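Local coordinates for ferredoxin--NADP reductase, apicoplast (Plasmodium falciparum, PDB 3JQQ), which transfers electrons between ferredoxin and NADP(H) through a bound FAD in the apicoplast and may support the last step of isoprenoid precursor synthesis, at residues Phe193-Asn198 and Leu229-Lys234. The protein carries 1 engineered substitution. Numbering follows the deposited sequence.
Sequences FAYDKN and LEYFQK
Tyr231, on helix 226-235, presents one face of its ring to Tyr195 of the loop that follows helix 183-192. The result is an offset edge-to-face pair with planes at 90°, in which CE1 of Tyr195 comes to 3.8 Å from CD2 of Tyr231. With CG of Tyr231 anti to its backbone nitrogen (chi1 168°), the ring extends from the helix toward the loop, bringing its hydroxyl to the loop backbone, where it is tied twice. It is hydrogen-bonded to the backbone oxygen of Leu200, and a water 3.0 Å from Tyr231 OH donates to it while accepting from Asp196 N at 3.2 Å. The phenol thus joins the helix to the backbone of the loop at two places, although no direct hydrogen bond links 193-198 to 229-234. Both segments belong to the NADP-binding domain, where, as in the Rossmann-like fold of this reductase family, helices 183-192 and 226-235 each follow a strand of the parallel sheet. Phe232, which is buried, comes next and lies between Phe193 and Tyr195, completing a four-ring aromatic cluster with them and Tyr231. Its CE2 and CZ both lie 3.6 Å from Tyr195 CD1, the two rings meeting obliquely, neither stacked nor edge-to-face. On the Phe193 flank, CD2 of Phe232 approaches CD2 of Phe193 at 3.9 Å, with the rings tilted by 33°. Phe193, just past the end of helix 183-192, also stacks on Tyr236, while Phe232 touches Leu189 of that helix.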
loop_
_atom_site.group_PDB
_atom_site.type_symbol
_atom_site.label_atom_id
_atom_site.label_comp_id
_atom_site.label_asym_id
_atom_site.label_seq_id
_atom_site.Cartn_x
_atom_site.Cartn_y
_atom_site.Cartn_z
ATOM N N PHE B 193 2.132 -28.744 -11.053
ATOM C CA PHE B 193 1.979 -30.022 -10.360
ATOM C C PHE B 193 0.642 -30.704 -10.656
ATOM O O PHE B 193 0.282 -31.684 -10.006
ATOM C CB PHE B 193 2.157 -29.843 -8.850
ATOM C CG PHE B 193 3.550 -29.442 -8.446
ATOM C CD1 PHE B 193 4.641 -30.220 -8.798
ATOM C CD2 PHE B 193 3.765 -28.294 -7.697
ATOM C CE1 PHE B 193 5.921 -29.853 -8.423
ATOM C CE2 PHE B 193 5.041 -27.925 -7.317
ATOM C CZ PHE B 193 6.121 -28.705 -7.679
ATOM N N ALA B 194 -0.088 -30.176 -11.633
ATOM C CA ALA B 194 -1.356 -30.767 -12.072
ATOM C C ALA B 194 -2.399 -30.886 -10.957
ATOM O O ALA B 194 -3.182 -31.837 -10.928
ATOM C CB ALA B 194 -1.113 -32.125 -12.718
ATOM N N TYR B 195 -2.416 -29.908 -10.055
ATOM C CA TYR B 195 -3.313 -29.919 -8.906
ATOM C C TYR B 195 -4.769 -30.198 -9.258
ATOM O O TYR B 195 -5.337 -29.574 -10.152
ATOM C CB TYR B 195 -3.237 -28.601 -8.136
ATOM C CG TYR B 195 -3.934 -28.637 -6.800
ATOM C CD1 TYR B 195 -3.261 -29.063 -5.663
ATOM C CD2 TYR B 195 -5.266 -28.256 -6.669
ATOM C CE1 TYR B 195 -3.888 -29.109 -4.434
ATOM C CE2 TYR B 195 -5.906 -28.297 -5.438
ATOM C CZ TYR B 195 -5.208 -28.726 -4.324
ATOM O OH TYR B 195 -5.822 -28.768 -3.088
ATOM N N ASP B 196 -5.366 -31.136 -8.530
ATOM C CA ASP B 196 -6.799 -31.382 -8.608
ATOM C C ASP B 196 -7.350 -31.693 -7.218
ATOM O O ASP B 196 -6.984 -32.695 -6.600
ATOM C CB ASP B 196 -7.118 -32.521 -9.579
ATOM C CG ASP B 196 -8.607 -32.749 -9.732
ATOM O OD1 ASP B 196 -9.383 -32.085 -9.013
ATOM O OD2 ASP B 196 -9.001 -33.589 -10.566
ATOM N N LYS B 197 -8.224 -30.817 -6.735
ATOM C CA LYS B 197 -8.794 -30.937 -5.401
ATOM C C LYS B 197 -9.503 -32.275 -5.253
ATOM O O LYS B 197 -9.475 -32.894 -4.191
ATOM C CB LYS B 197 -9.777 -29.790 -5.144
ATOM C CG LYS B 197 -9.996 -29.463 -3.674
ATOM C CD LYS B 197 -10.960 -28.289 -3.484
ATOM C CE LYS B 197 -12.411 -28.749 -3.539
ATOM N NZ LYS B 197 -13.357 -27.641 -3.217
ATOM N N ASN B 198 -10.129 -32.716 -6.336
ATOM C CA ASN B 198 -10.924 -33.935 -6.321
ATOM C C ASN B 198 -10.130 -35.184 -6.705
ATOM O O ASN B 198 -10.695 -36.268 -6.845
ATOM C CB ASN B 198 -12.162 -33.768 -7.207
ATOM C CG ASN B 198 -13.126 -32.725 -6.665
ATOM O OD1 ASN B 198 -13.581 -32.818 -5.524
ATOM N ND2 ASN B 198 -13.444 -31.726 -7.482
ATOM N N LEU B 229 -0.123 -25.353 -0.018
ATOM C CA LEU B 229 1.314 -25.251 0.202
ATOM C C LEU B 229 1.855 -26.446 0.973
ATOM O O LEU B 229 2.923 -26.971 0.653
ATOM C CB LEU B 229 1.669 -23.943 0.921
ATOM C CG LEU B 229 1.590 -22.645 0.109
ATOM C CD1 LEU B 229 1.768 -21.426 1.012
ATOM C CD2 LEU B 229 2.617 -22.636 -1.016
ATOM N N GLU B 230 1.115 -26.878 1.989
ATOM C CA GLU B 230 1.510 -28.049 2.762
ATOM C C GLU B 230 1.344 -29.328 1.948
ATOM O O GLU B 230 2.101 -30.281 2.116
ATOM C CB GLU B 230 0.725 -28.133 4.073
ATOM C CG GLU B 230 1.260 -27.211 5.157
ATOM C CD GLU B 230 0.496 -27.327 6.462
ATOM O OE1 GLU B 230 -0.718 -27.623 6.420
ATOM O OE2 GLU B 230 1.110 -27.113 7.530
ATOM N N TYR B 231 0.357 -29.343 1.058
ATOM C CA TYR B 231 0.128 -30.505 0.210
ATOM C C TYR B 231 1.252 -30.679 -0.809
ATOM O O TYR B 231 1.648 -31.805 -1.124
ATOM C CB TYR B 231 -1.220 -30.408 -0.509
ATOM C CG TYR B 231 -1.388 -31.440 -1.612
ATOM C CD1 TYR B 231 -1.848 -32.721 -1.330
ATOM C CD2 TYR B 231 -1.077 -31.132 -2.930
ATOM C CE1 TYR B 231 -2.001 -33.662 -2.335
ATOM C CE2 TYR B 231 -1.226 -32.065 -3.938
ATOM C CZ TYR B 231 -1.688 -33.328 -3.636
ATOM O OH TYR B 231 -1.837 -34.259 -4.640
ATOM N N PHE B 232 1.763 -29.565 -1.322
ATOM C CA PHE B 232 2.848 -29.626 -2.289
ATOM C C PHE B 232 4.146 -30.082 -1.629
ATOM O O PHE B 232 4.917 -30.844 -2.222
ATOM C CB PHE B 232 3.039 -28.276 -2.981
ATOM C CG PHE B 232 1.855 -27.837 -3.798
ATOM C CD1 PHE B 232 1.302 -26.578 -3.620
ATOM C CD2 PHE B 232 1.291 -28.688 -4.743
ATOM C CE1 PHE B 232 0.214 -26.170 -4.367
ATOM C CE2 PHE B 232 0.200 -28.285 -5.495
ATOM C CZ PHE B 232 -0.337 -27.027 -5.309
ATOM N N GLN B 233 4.382 -29.622 -0.407
ATOM C CA GLN B 233 5.607 -29.949 0.313
ATOM C C GLN B 233 5.615 -31.409 0.770
ATOM O O GLN B 233 6.677 -32.013 0.930
ATOM C CB GLN B 233 5.791 -29.007 1.505
ATOM C CG GLN B 233 7.235 -28.814 1.932
ATOM C CD GLN B 233 7.431 -27.574 2.786
ATOM O OE1 GLN B 233 6.480 -27.052 3.372
ATOM N NE2 GLN B 233 8.669 -27.097 2.864
ATOM N N LYS B 234 4.428 -31.972 0.969
ATOM C CA LYS B 234 4.292 -33.372 1.373
ATOM C C LYS B 234 4.403 -34.315 0.174
ATOM O O LYS B 234 5.037 -35.367 0.257
ATOM C CB LYS B 234 2.954 -33.578 2.095
ATOM C CG LYS B 234 2.759 -34.977 2.676
ATOM C CD LYS B 234 1.425 -35.094 3.405
ATOM C CE LYS B 234 0.253 -34.867 2.458
ATOM N NZ LYS B 234 -1.066 -35.031 3.136
HETATM O O HOH W 1 -3.134 -32.777 -6.870
#